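Local coordinates for protein cycloalternan-forming enzyme (Listeria monocytogenes serovar 1/2a, PDB 5F7U) that belongs to glycosyl hydrolase family 31, joining a TIM-barrel domain to several beta-rich domains, with glycans and magnesium ions bound to it, at residues V36-T41 / V51-T56; A81-F86 / D90-T95; N916-K921 / I931-V936; I852-D857 / E861-D866. The protein carries 1 engineered substitution. One frame throughout, in Å; residues are numbered along the deposited sequence. Where two conformers were deposited one is given.

Contact 1 (V36-T41 / V51-T56)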
loop_
_atom_site.group_PDB
_atom_site.type_symbol
_atom_site.label_atom_id
_atom_site.label_comp_id
_atom_site.label_asym_id
_atom_site.label_seq_id
_atom_site.Cartn_x
_atom_site.Cartn_y
_atom_site.Cartn_z
ATOM N N VAL A 36 7.420 27.241 -32.405
ATOM C CA VAL A 36 7.308 27.851 -31.071
ATOM C C VAL A 36 6.266 28.962 -31.120
ATOM O O VAL A 36 6.406 29.933 -31.874
ATOM C CB VAL A 36 8.658 28.394 -30.567
ATOM C CG1 VAL A 36 8.521 29.018 -29.168
ATOM C CG2 VAL A 36 9.716 27.286 -30.565
ATOM N N ILE A 37 5.209 28.784 -30.331
ATOM C CA ILE A 37 4.135 29.775 -30.208
ATOM C C ILE A 37 4.156 30.428 -28.838
ATOM O O ILE A 37 4.298 29.741 -27.808
ATOM C CB ILE A 37 2.736 29.128 -30.429
ATOM C CG1 ILE A 37 2.646 28.464 -31.819
ATOM C CG2 ILE A 37 1.593 30.141 -30.216
ATOM C CD1 ILE A 37 2.740 29.417 -32.995
ATOM N N LEU A 38 3.978 31.746 -28.828
ATOM C CA LEU A 38 3.846 32.509 -27.587
ATOM C C LEU A 38 2.432 33.034 -27.427
ATOM O O LEU A 38 1.923 33.768 -28.283
ATOM C CB LEU A 38 4.843 33.668 -27.542
ATOM C CG LEU A 38 6.288 33.397 -27.926
ATOM C CD1 LEU A 38 7.038 34.731 -27.919
ATOM C CD2 LEU A 38 6.952 32.410 -26.971
ATOM N N ASN A 39 1.804 32.643 -26.326
ATOM C CA ASN A 39 0.470 33.139 -25.987
ATOM C C ASN A 39 0.586 34.325 -25.043
ATOM O O ASN A 39 1.194 34.216 -23.986
ATOM C CB ASN A 39 -0.367 32.014 -25.387
ATOM C CG ASN A 39 -0.572 30.891 -26.376
ATOM O OD1 ASN A 39 -1.321 31.051 -27.332
ATOM N ND2 ASN A 39 0.148 29.774 -26.195
ATOM N N ILE A 40 -0.001 35.447 -25.452
ATOM C CA ILE A 40 0.154 36.734 -24.748
ATOM C C ILE A 40 -1.218 37.342 -24.483
ATOM O O ILE A 40 -2.093 37.256 -25.341
ATOM C CB ILE A 40 0.985 37.701 -25.638
ATOM C CG1 ILE A 40 2.343 37.060 -25.987
ATOM C CG2 ILE A 40 1.159 39.075 -24.979
ATOM C CD1 ILE A 40 2.985 37.654 -27.248
ATOM N N THR A 41 -1.414 37.968 -23.312
ATOM C CA THR A 41 -2.683 38.667 -23.053
ATOM C C THR A 41 -2.464 40.152 -22.856
ATOM O O THR A 41 -1.400 40.567 -22.383
ATOM C CB THR A 41 -3.492 38.050 -21.875
ATOM O OG1 THR A 41 -4.855 38.509 -21.893
ATOM C CG2 THR A 41 -2.876 38.338 -20.513
ATOM N N VAL A 51 0.492 44.032 -30.381
ATOM C CA VAL A 51 1.291 43.117 -29.575
ATOM C C VAL A 51 2.366 42.551 -30.477
ATOM O O VAL A 51 2.097 42.130 -31.614
ATOM C CB VAL A 51 0.437 41.981 -28.941
ATOM C CG1 VAL A 51 1.311 40.966 -28.200
ATOM C CG2 VAL A 51 -0.571 42.580 -27.978
ATOM N N TRP A 52 3.595 42.581 -29.974
ATOM C CA TRP A 52 4.732 42.140 -30.758
ATOM C C TRP A 52 5.815 41.556 -29.871
ATOM O O TRP A 52 5.757 41.661 -28.637
ATOM C CB TRP A 52 5.274 43.276 -31.639
ATOM C CG TRP A 52 6.002 44.352 -30.897
ATOM C CD1 TRP A 52 7.357 44.460 -30.739
ATOM C CD2 TRP A 52 5.424 45.465 -30.208
ATOM N NE1 TRP A 52 7.662 45.588 -30.000
ATOM C CE2 TRP A 52 6.498 46.225 -29.667
ATOM C CE3 TRP A 52 4.110 45.915 -30.009
ATOM C CZ2 TRP A 52 6.292 47.407 -28.931
ATOM C CZ3 TRP A 52 3.904 47.091 -29.263
ATOM C CH2 TRP A 52 4.997 47.820 -28.737
ATOM N N VAL A 53 6.788 40.913 -30.508
ATOM C CA VAL A 53 7.859 40.246 -29.786
ATOM C C VAL A 53 9.182 40.809 -30.297
ATOM O O VAL A 53 9.415 40.844 -31.506
ATOM C CB VAL A 53 7.819 38.721 -29.982
ATOM C CG1 VAL A 53 8.930 38.044 -29.175
ATOM C CG2 VAL A 53 6.449 38.176 -29.583
ATOM N N GLU A 54 10.011 41.256 -29.356
ATOM C CA GLU A 54 11.371 41.675 -29.632
ATOM C C GLU A 54 12.307 40.576 -29.160
ATOM O O GLU A 54 12.159 40.054 -28.060
ATOM C CB GLU A 54 11.653 42.989 -28.928
ATOM C CG GLU A 54 10.801 44.109 -29.485
ATOM C CD GLU A 54 11.033 45.451 -28.818
ATOM O OE1 GLU A 54 11.955 45.568 -27.976
ATOM O OE2 GLU A 54 10.291 46.398 -29.157
ATOM N N TRP A 55 13.267 40.199 -30.000
ATOM C CA TRP A 55 13.992 38.953 -29.721
ATOM C C TRP A 55 15.322 38.837 -30.425
ATOM O O TRP A 55 15.583 39.553 -31.399
ATOM C CB TRP A 55 13.101 37.733 -30.029
ATOM C CG TRP A 55 12.719 37.519 -31.473
ATOM C CD1 TRP A 55 12.011 38.370 -32.287
ATOM C CD2 TRP A 55 12.994 36.361 -32.251
ATOM N NE1 TRP A 55 11.852 37.816 -33.530
ATOM C CE2 TRP A 55 12.423 36.573 -33.536
ATOM C CE3 TRP A 55 13.650 35.148 -31.987
ATOM C CZ2 TRP A 55 12.514 35.627 -34.569
ATOM C CZ3 TRP A 55 13.745 34.201 -33.015
ATOM C CH2 TRP A 55 13.171 34.447 -34.289
ATOM N N THR A 56 16.160 37.956 -29.887
ATOM C CA THR A 56 17.468 37.642 -30.461
ATOM C C THR A 56 17.578 36.138 -30.652
ATOM O O THR A 56 16.956 35.357 -29.918
ATOM C CB THR A 56 18.645 38.127 -29.580
ATOM O OG1 THR A 56 18.552 37.522 -28.287
ATOM C CG2 THR A 56 18.648 39.645 -29.426
#

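Contact 2 (A81-F86 / D90-T95)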
loop_
_atom_site.group_PDB
_atom_site.type_symbol
_atom_site.label_atom_id
_atom_site.label_comp_id
_atom_site.label_asym_id
_atom_site.label_seq_id
_atom_site.Cartn_x
_atom_site.Cartn_y
_atom_site.Cartn_z
ATOM N N ALA A 81 1.869 34.739 -30.970
ATOM C CA ALA A 81 3.060 35.132 -31.728
ATOM C C ALA A 81 3.809 33.872 -32.129
ATOM O O ALA A 81 4.111 33.033 -31.269
ATOM C CB ALA A 81 3.946 36.034 -30.889
ATOM N N ASP A 82 4.096 33.744 -33.429
ATOM C CA ASP A 82 4.750 32.543 -33.966
ATOM C C ASP A 82 6.218 32.838 -34.242
ATOM O O ASP A 82 6.533 33.631 -35.119
ATOM C CB ASP A 82 4.038 32.082 -35.252
ATOM C CG ASP A 82 4.558 30.750 -35.781
ATOM O OD1 ASP A 82 5.442 30.127 -35.155
ATOM O OD2 ASP A 82 4.059 30.315 -36.841
ATOM N N LEU A 83 7.117 32.209 -33.476
ATOM C CA LEU A 83 8.551 32.422 -33.639
ATOM C C LEU A 83 9.178 31.527 -34.709
ATOM O O LEU A 83 10.340 31.722 -35.092
ATOM C CB LEU A 83 9.287 32.215 -32.303
ATOM C CG LEU A 83 8.988 33.179 -31.151
ATOM C CD1 LEU A 83 9.818 32.776 -29.937
ATOM C CD2 LEU A 83 9.281 34.627 -31.525
ATOM N N GLY A 84 8.407 30.558 -35.193
ATOM C CA GLY A 84 8.915 29.556 -36.114
ATOM C C GLY A 84 9.653 28.434 -35.402
ATOM O O GLY A 84 9.536 28.265 -34.171
ATOM N N LYS A 85 10.407 27.664 -36.184
ATOM C CA LYS A 85 11.161 26.497 -35.694
ATOM C C LYS A 85 12.633 26.831 -35.577
ATOM O O LYS A 85 13.118 27.754 -36.237
ATOM C CB LYS A 85 11.076 25.336 -36.685
ATOM C CG LYS A 85 9.705 24.768 -36.945
ATOM C CD LYS A 85 9.784 23.954 -38.229
ATOM C CE LYS A 85 8.483 23.210 -38.485
ATOM N NZ LYS A 85 8.466 22.675 -39.877
ATOM N N PHE A 86 13.353 26.040 -34.784
ATOM C CA PHE A 86 14.758 26.292 -34.513
ATOM C C PHE A 86 15.620 25.045 -34.624
ATOM O O PHE A 86 15.104 23.922 -34.712
ATOM C CB PHE A 86 14.903 26.945 -33.130
ATOM C CG PHE A 86 14.204 28.254 -33.037
ATOM C CD1 PHE A 86 14.778 29.401 -33.585
ATOM C CD2 PHE A 86 12.937 28.343 -32.437
ATOM C CE1 PHE A 86 14.105 30.625 -33.539
ATOM C CE2 PHE A 86 12.265 29.561 -32.382
ATOM C CZ PHE A 86 12.854 30.701 -32.929
ATOM N N ASP A 90 20.350 26.533 -30.810
ATOM C CA ASP A 90 19.859 27.915 -30.894
ATOM C C ASP A 90 19.485 28.405 -29.504
ATOM O O ASP A 90 18.838 27.690 -28.732
ATOM C CB ASP A 90 18.659 28.061 -31.838
ATOM C CG ASP A 90 19.033 27.979 -33.312
ATOM O OD1 ASP A 90 20.221 28.128 -33.679
ATOM O OD2 ASP A 90 18.110 27.777 -34.123
ATOM N N GLU A 91 19.926 29.616 -29.189
ATOM C CA GLU A 91 19.623 30.247 -27.921
ATOM C C GLU A 91 18.719 31.422 -28.239
ATOM O O GLU A 91 19.132 32.372 -28.912
ATOM C CB GLU A 91 20.913 30.701 -27.228
ATOM C CG GLU A 91 20.668 31.476 -25.940
ATOM C CD GLU A 91 21.936 31.990 -25.277
ATOM O OE1 GLU A 91 21.844 33.009 -24.560
ATOM O OE2 GLU A 91 23.025 31.406 -25.451
ATOM N N ILE A 92 17.467 31.337 -27.795
ATOM C CA ILE A 92 16.485 32.367 -28.125
ATOM C C ILE A 92 16.168 33.179 -26.879
ATOM O O ILE A 92 15.872 32.601 -25.833
ATOM C CB ILE A 92 15.198 31.733 -28.713
ATOM C CG1 ILE A 92 15.512 30.751 -29.880
ATOM C CG2 ILE A 92 14.153 32.790 -29.052
ATOM C CD1 ILE A 92 16.481 31.209 -30.944
ATOM N N THR A 93 16.228 34.508 -26.995
ATOM C CA THR A 93 15.815 35.401 -25.903
ATOM C C THR A 93 14.776 36.394 -26.423
ATOM O O THR A 93 14.998 37.018 -27.459
ATOM C CB THR A 93 17.025 36.124 -25.287
ATOM O OG1 THR A 93 17.920 35.144 -24.726
ATOM C CG2 THR A 93 16.598 37.110 -24.187
ATOM N N TYR A 94 13.660 36.539 -25.709
ATOM C CA TYR A 94 12.566 37.397 -26.198
ATOM C C TYR A 94 11.875 38.163 -25.084
ATOM O O TYR A 94 11.898 37.751 -23.923
ATOM C CB TYR A 94 11.533 36.576 -27.009
ATOM C CG TYR A 94 10.733 35.570 -26.189
ATOM C CD1 TYR A 94 9.518 35.940 -25.587
ATOM C CD2 TYR A 94 11.189 34.255 -26.013
ATOM C CE1 TYR A 94 8.787 35.027 -24.817
ATOM C CE2 TYR A 94 10.463 33.341 -25.240
ATOM C CZ TYR A 94 9.266 33.738 -24.650
ATOM O OH TYR A 94 8.530 32.825 -23.901
ATOM N N THR A 95 11.232 39.262 -25.473
ATOM C CA THR A 95 10.425 40.092 -24.596
ATOM C C THR A 95 9.114 40.306 -25.345
ATOM O O THR A 95 9.112 40.638 -26.533
ATOM C CB THR A 95 11.137 41.437 -24.321
ATOM O OG1 THR A 95 12.386 41.188 -23.665
ATOM C CG2 THR A 95 10.298 42.382 -23.443
#

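Contact 3 (N916-K921 / I931-V936)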
loop_
_atom_site.group_PDB
_atom_site.type_symbol
_atom_site.label_atom_id
_atom_site.label_comp_id
_atom_site.label_asym_id
_atom_site.label_seq_id
_atom_site.Cartn_x
_atom_site.Cartn_y
_atom_site.Cartn_z
ATOM N N ASN A 916 -12.505 -28.572 14.404
ATOM C CA ASN A 916 -11.403 -29.532 14.361
ATOM C C ASN A 916 -10.090 -28.927 14.851
ATOM O O ASN A 916 -9.049 -28.993 14.193
ATOM C CB ASN A 916 -11.289 -30.171 12.969
ATOM C CG ASN A 916 -12.516 -30.981 12.605
ATOM O OD1 ASN A 916 -12.907 -31.910 13.330
ATOM N ND2 ASN A 916 -13.130 -30.640 11.475
ATOM N N LEU A 917 -10.173 -28.275 16.007
ATOM C CA LEU A 917 -9.005 -27.680 16.638
ATOM C C LEU A 917 -8.768 -28.293 18.001
ATOM O O LEU A 917 -9.696 -28.392 18.801
ATOM C CB LEU A 917 -9.203 -26.175 16.822
ATOM C CG LEU A 917 -9.320 -25.323 15.551
ATOM C CD1 LEU A 917 -9.733 -23.921 15.953
ATOM C CD2 LEU A 917 -7.994 -25.286 14.805
ATOM N N THR A 918 -7.519 -28.697 18.238
ATOM C CA THR A 918 -7.066 -29.095 19.569
ATOM C C THR A 918 -6.530 -27.886 20.345
ATOM O O THR A 918 -5.544 -27.267 19.937
ATOM C CB THR A 918 -5.974 -30.171 19.510
ATOM O OG1 THR A 918 -6.434 -31.271 18.709
ATOM C CG2 THR A 918 -5.682 -30.683 20.926
ATOM N N TYR A 919 -7.155 -27.588 21.482
ATOM C CA TYR A 919 -6.670 -26.510 22.345
ATOM C C TYR A 919 -5.682 -27.103 23.335
ATOM O O TYR A 919 -5.976 -28.143 23.923
ATOM C CB TYR A 919 -7.802 -25.868 23.160
ATOM C CG TYR A 919 -8.933 -25.155 22.417
ATOM C CD1 TYR A 919 -9.200 -25.386 21.060
ATOM C CD2 TYR A 919 -9.796 -24.313 23.119
ATOM C CE1 TYR A 919 -10.258 -24.756 20.419
ATOM C CE2 TYR A 919 -10.867 -23.692 22.488
ATOM C CZ TYR A 919 -11.090 -23.918 21.142
ATOM O OH TYR A 919 -12.146 -23.310 20.516
ATOM N N VAL A 920 -4.529 -26.452 23.521
ATOM C CA VAL A 920 -3.541 -26.887 24.532
ATOM C C VAL A 920 -3.120 -25.677 25.371
ATOM O O VAL A 920 -2.567 -24.713 24.833
ATOM C CB VAL A 920 -2.287 -27.553 23.902
ATOM C CG1 VAL A 920 -1.302 -28.005 24.984
ATOM C CG2 VAL A 920 -2.669 -28.750 23.030
ATOM N N LYS A 921 -3.401 -25.727 26.671
ATOM C CA LYS A 921 -3.003 -24.663 27.583
ATOM C C LYS A 921 -1.691 -25.018 28.268
ATOM O O LYS A 921 -1.586 -26.075 28.896
ATOM C CB LYS A 921 -4.089 -24.408 28.631
ATOM C CG LYS A 921 -3.792 -23.247 29.574
ATOM C CD LYS A 921 -4.947 -23.047 30.546
ATOM C CE LYS A 921 -6.133 -22.342 29.904
ATOM N NZ LYS A 921 -7.157 -21.961 30.926
ATOM N N ILE A 931 5.725 -29.262 23.771
ATOM C CA ILE A 931 4.335 -29.727 23.719
ATOM C C ILE A 931 4.257 -30.799 22.637
ATOM O O ILE A 931 4.741 -30.589 21.525
ATOM C CB ILE A 931 3.345 -28.571 23.394
ATOM C CG1 ILE A 931 3.383 -27.482 24.490
ATOM C CG2 ILE A 931 1.917 -29.096 23.188
ATOM C CD1 ILE A 931 2.690 -26.182 24.092
ATOM N N VAL A 932 3.683 -31.953 22.967
ATOM C CA VAL A 932 3.470 -33.005 21.961
ATOM C C VAL A 932 2.008 -33.433 21.963
ATOM O O VAL A 932 1.455 -33.775 23.025
ATOM C CB VAL A 932 4.399 -34.229 22.172
ATOM C CG1 VAL A 932 4.170 -35.262 21.087
ATOM C CG2 VAL A 932 5.864 -33.810 22.175
ATOM N N LEU A 933 1.391 -33.409 20.782
ATOM C CA LEU A 933 0.058 -33.975 20.578
ATOM C C LEU A 933 0.232 -35.372 20.000
ATOM O O LEU A 933 0.858 -35.538 18.943
ATOM C CB LEU A 933 -0.775 -33.114 19.608
ATOM C CG LEU A 933 -1.320 -31.757 20.059
ATOM C CD1 LEU A 933 -0.218 -30.737 20.334
ATOM C CD2 LEU A 933 -2.210 -31.208 18.950
ATOM N N ASN A 934 -0.311 -36.367 20.697
ATOM C CA ASN A 934 -0.212 -37.776 20.262
ATOM C C ASN A 934 -1.505 -38.304 19.686
ATOM O O ASN A 934 -2.589 -37.894 20.092
ATOM C CB ASN A 934 0.189 -38.675 21.426
ATOM C CG ASN A 934 1.556 -38.335 21.979
ATOM O OD1 ASN A 934 1.683 -37.916 23.142
ATOM N ND2 ASN A 934 2.584 -38.503 21.163
ATOM N N GLY A 935 -1.382 -39.232 18.747
ATOM C CA GLY A 935 -2.544 -39.869 18.146
ATOM C C GLY A 935 -3.347 -38.979 17.217
ATOM O O GLY A 935 -4.527 -39.245 16.987
ATOM N N VAL A 936 -2.713 -37.940 16.676
ATOM C CA VAL A 936 -3.407 -36.965 15.805
ATOM C C VAL A 936 -3.138 -37.199 14.328
ATOM O O VAL A 936 -2.040 -37.581 13.944
ATOM C CB VAL A 936 -3.009 -35.507 16.116
ATOM C CG1 VAL A 936 -3.532 -35.102 17.488
ATOM C CG2 VAL A 936 -1.492 -35.316 16.026
#

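Contact 4 (I852-D857 / E861-D866)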
loop_
_atom_site.group_PDB
_atom_site.type_symbol
_atom_site.label_atom_id
_atom_site.label_comp_id
_atom_site.label_asym_id
_atom_site.label_seq_id
_atom_site.Cartn_x
_atom_site.Cartn_y
_atom_site.Cartn_z
ATOM N N ILE A 852 8.658 -19.509 18.024
ATOM C CA ILE A 852 7.810 -20.700 18.144
ATOM C C ILE A 852 8.110 -21.582 16.951
ATOM O O ILE A 852 8.222 -21.088 15.822
ATOM C CB ILE A 852 6.282 -20.382 18.036
ATOM C CG1 ILE A 852 5.911 -18.982 18.554
ATOM C CG2 ILE A 852 5.427 -21.520 18.616
ATOM C CD1 ILE A 852 5.885 -18.824 20.057
ATOM N N SER A 853 8.240 -22.885 17.180
ATOM C CA SER A 853 8.388 -23.803 16.057
ATOM C C SER A 853 7.476 -25.006 16.209
ATOM O O SER A 853 7.181 -25.450 17.326
ATOM C CB SER A 853 9.846 -24.227 15.858
ATOM O OG SER A 853 10.303 -25.014 16.938
ATOM N N VAL A 854 7.010 -25.496 15.067
ATOM C CA VAL A 854 6.042 -26.601 15.007
ATOM C C VAL A 854 6.657 -27.652 14.103
ATOM O O VAL A 854 7.194 -27.320 13.053
ATOM C CB VAL A 854 4.652 -26.155 14.473
ATOM C CG1 VAL A 854 3.711 -27.350 14.288
ATOM C CG2 VAL A 854 4.026 -25.110 15.404
ATOM N N SER A 855 6.601 -28.904 14.553
ATOM C CA SER A 855 7.036 -30.034 13.747
ATOM C C SER A 855 5.893 -31.018 13.560
ATOM O O SER A 855 5.560 -31.815 14.457
ATOM C CB SER A 855 8.277 -30.711 14.347
ATOM O OG SER A 855 8.729 -31.754 13.476
ATOM N N GLU A 856 5.301 -30.949 12.373
ATOM C CA GLU A 856 4.206 -31.815 11.986
ATOM C C GLU A 856 4.752 -33.182 11.611
ATOM O O GLU A 856 5.662 -33.292 10.786
ATOM C CB GLU A 856 3.419 -31.174 10.835
ATOM C CG GLU A 856 2.320 -32.043 10.245
ATOM C CD GLU A 856 2.823 -32.925 9.122
ATOM O OE1 GLU A 856 3.327 -32.373 8.121
ATOM O OE2 GLU A 856 2.710 -34.160 9.248
ATOM N N ASP A 857 4.202 -34.212 12.249
ATOM C CA ASP A 857 4.622 -35.602 12.012
ATOM C C ASP A 857 3.394 -36.516 12.016
ATOM O O ASP A 857 3.367 -37.538 12.708
ATOM C CB ASP A 857 5.665 -36.023 13.074
ATOM C CG ASP A 857 6.356 -37.364 12.759
ATOM O OD1 ASP A 857 6.245 -37.888 11.630
ATOM O OD2 ASP A 857 7.022 -37.917 13.668
ATOM N N GLU A 861 1.530 -39.901 13.659
ATOM C CA GLU A 861 0.412 -39.386 14.454
ATOM C C GLU A 861 0.827 -38.419 15.566
ATOM O O GLU A 861 0.344 -38.510 16.687
ATOM C CB GLU A 861 -0.518 -40.511 14.945
ATOM C CG GLU A 861 -1.246 -41.231 13.806
ATOM C CD GLU A 861 -2.359 -42.171 14.253
ATOM O OE1 GLU A 861 -3.178 -42.574 13.382
ATOM O OE2 GLU A 861 -2.411 -42.531 15.453
ATOM N N LYS A 862 1.700 -37.475 15.220
ATOM C CA LYS A 862 2.296 -36.553 16.188
ATOM C C LYS A 862 2.410 -35.147 15.619
ATOM O O LYS A 862 2.644 -34.974 14.439
ATOM C CB LYS A 862 3.685 -37.073 16.552
ATOM C CG LYS A 862 4.382 -36.330 17.673
ATOM C CD LYS A 862 5.702 -37.018 18.016
ATOM C CE LYS A 862 5.465 -38.398 18.601
ATOM N NZ LYS A 862 6.742 -39.088 18.965
ATOM N N VAL A 863 2.179 -34.150 16.469
ATOM C CA VAL A 863 2.529 -32.765 16.166
ATOM C C VAL A 863 3.264 -32.284 17.407
ATOM O O VAL A 863 2.780 -32.459 18.523
ATOM C CB VAL A 863 1.293 -31.881 15.875
ATOM C CG1 VAL A 863 1.687 -30.409 15.726
ATOM C CG2 VAL A 863 0.618 -32.314 14.579
ATOM N N SER A 864 4.434 -31.692 17.205
ATOM C CA SER A 864 5.202 -31.158 18.324
ATOM C C SER A 864 5.285 -29.650 18.216
ATOM O O SER A 864 5.455 -29.109 17.126
ATOM C CB SER A 864 6.592 -31.784 18.364
ATOM O OG SER A 864 6.482 -33.198 18.429
ATOM N N VAL A 865 5.115 -28.976 19.349
ATOM C CA VAL A 865 5.241 -27.517 19.405
ATOM C C VAL A 865 6.328 -27.169 20.419
ATOM O O VAL A 865 6.277 -27.620 21.574
ATOM C CB VAL A 865 3.910 -26.824 19.769
ATOM C CG1 VAL A 865 4.082 -25.296 19.795
ATOM C CG2 VAL A 865 2.820 -27.206 18.780
ATOM N N ASP A 866 7.313 -26.404 19.960
ATOM C CA ASP A 866 8.387 -25.936 20.808
ATOM C C ASP A 866 8.069 -24.510 21.197
ATOM O O ASP A 866 8.185 -23.582 20.381
ATOM C CB ASP A 866 9.730 -26.047 20.089
ATOM C CG ASP A 866 10.206 -27.490 19.936
ATOM O OD1 ASP A 866 9.621 -28.438 20.548
ATOM O OD2 ASP A 866 11.203 -27.681 19.199
HETATM O O HOH W 1 6.149 -34.078 15.962
#

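Contact 1 (V36-T41 / V51-T56)
Val51 carries CG1 anti to its backbone N (chi1 175°), while Ile40 sets CG2 in the same relation to its own N and keeps CG1 on the amide side. These choices bring three methyl groups together across the two layers of a beta sandwich, consistent with the E-set assignment of this N-terminal region. Val51 CG1 lies 3.7 Å from Ile40 CG2 and, almost equally close, 3.8 Å from Ile40 CD1, so one methyl is held by both branches of the isoleucine as the two side chains slide past each other in opposite directions.

One step along, Leu38 meets Val53 at an oblique crossing. Leu38 CD1 sits 3.9 Å from Val53 CG2 and 4.0 Å from Val53 CG1, spanning the fork of the valine rather than resting on one methyl. Ile40 CD1 links the two pairs more loosely, 4.2 Å from Val53 CG2.

That this is layer packing and not strand pairing follows from the geometry: the segment axes pass 9.0 Å apart at 131°, and no hydrogen bond joins them. Strand 36-43 pairs with strand 76-84 and with the short strands 6-8 and 25-26, whereas strand 49-57 lies between strands 60-73 and 91-100. All four touching residues are buried.

The other face of segment 51-56 carries Trp52, which points away from this apolar seam, and Glu54, which takes no part in it. Trp52 NE1 donates to Glu54 OE2 at 2.9 Å and 176°, with the acceptor in the indole plane and the carboxylate oxygen approached on its anti side.

Contact 2 (A81-F86 / D90-T95)
Phe86 and Ile92 make the central touch, a CH-pi contact: Ile92 CG1 lies 3.9 Å from the centroid of the Phe86 ring and only 10° off its normal, hence over the middle of one face. The folded second torsion of Ile92 (chi2 -47°) brings CD1 to the rim of the ring, 3.6 Å from Phe86 CE1. The edge of the ring is met differently. Asp90 OD2 lies near the ring plane and 3.5 Å from Phe86 CB, the carboxylate turned 87° to the ring. Leu83 CB also lies at the edge. Leu83 CD1 adds a looser layer, 4.4 Å from Ile92 CG2 and equally far, 4.4 Å, from Tyr94 CD2.

The next shell fixes these groups. Asp90 OD2 accepts from the backbone N of Glu87 in the connecting loop and OD1 bonds Asn58 ND2, while Tyr94 OH is held by His9 and Arg25. Before the loop, Asp82 OD1 takes the Gly84 N-H at 3.0 Å, from above the carboxylate plane, forming an Asx turn.

With no hydrogen bond between the segments, the connection is a beta arch, not a hairpin: the chain passes from one layer of the sandwich to the other. Strand 76-84 runs between strands 36-43 and 60-73, and strand 91-100 between strands 49-57 and 106-129; Phe113 and Val115 of the last also pack on Ile92 and Phe86.

Contact 3 (N916-K921 / I931-V936)
Thr918, Val920, Ile931 and Leu933 form a face-to-face contact between the two sheets of a beta sandwich. Strand 917-922 belongs to the mixed sheet, between strands 874-879 and 908-912; strand 929-934 belongs to the antiparallel sheet, between strands 862-867 and 885-888. The evidence is an axis separation of 9.6 Å, an angle of 147° between strand directions and the absence of any hydrogen bond across the gap. Four buried side chains bridge it.

Leu933 reaches both residues of the facing strand, one with each methyl. Its CD2 meets Thr918 tip to tip, 3.9 Å from Thr918 CB and 4.0 Å from Thr918 CG2. The other branch crosses to the valine more distantly, Leu933 CD1 standing 4.2 Å from Val920 CG2. Val920 likewise divides its work: CG1, anti to the backbone N (chi1 -179°), passes alongside Ile931, with Val920 CG1 and Ile931 CG2 3.8 Å apart. Strand 885-888 extends the apolar layer, Val886 packing on Val920 and Ile888 on Ile931.

Thr918 enters this interface with its carbon side. Its first torsion (chi1 -53°) places CG2 anti to the backbone N and OG1 on the amide side, where the buried hydroxyl is satisfied by Ser880 OG.

At the start of segment 916-921 the pairing with strand 908-912 is irregular: Asn916 and Leu917 both face one residue of that strand, a G1 beta bulge. From that bulge Asn916 ND2 donates to OE2 of Glu942, a ligand of a bound magnesium ion.

Contact 4 (I852-D857 / E861-D866)
Val854 touches both Val865, its cross-strand partner, and Val863, diagonally across, on the close-packed face of this antiparallel beta hairpin. Its CG1, anti to the backbone N (chi1 174°), is 3.9 Å from Val863 CG1; its CG2 runs beside Val865, 4.2 Å from Val865 CG2. Ile852 extends the row, with CG2 4.2 Å from Val865 CG1.

Three hydrogen-bonded pairs give six backbone hydrogen bonds, the Ser855 N to Ser864 O bond being 2.8 Å long and nearly straight (170°). Between them, Val854 CA approaches Ser864 O to 3.3 Å in a CA-H...O contact.

The other face, with Ser855, Ser864, Asp857 and Lys862, is polar and partly exposed. Here a water donates to Ser855 O at 2.8 Å and is hydrogen-bonded to Ser864 OG at 2.6 Å, bridging the strands. Toward the turn, Asp857 OD2 and Lys862 NZ remain 5.4 Å apart, too far for a salt bridge; Asp857 OD1 is instead hydrogen-bonded to Asn860 ND2. Glu861 with Lys862 opposite Asp857 makes a G1 beta bulge.

Strand 835-842 flanks the hairpin beyond strand 848-857, and strand 929-934 beyond strand 862-867; Val830 and Phe828, from strand 825-830 of the facing sheet, pack on Val854 and Ile852.

Overall arrangement
The four contacts form two pairs on opposite sides of the chain's centre. Contacts 1 and 2 have centres about 8 Å apart and share one sandwich, joined by probable backbone hydrogen bonds Leu38 N to Ala81 O (2.8 Å) and Thr56 N to Thr93 O (2.9 Å). Contacts 3 and 4 have centres about 10 Å apart and meet within one sheet, where Ile931 O and Val865 N (2.7 Å) are probably hydrogen-bonded. Centres of contacts 1 and 3 are about 84 Å apart. The Ile40 side chain of contact 1 is about 10 Å from a bound alpha-D-glucopyranose, while contact 3 adjoins a magnesium site through Asn916.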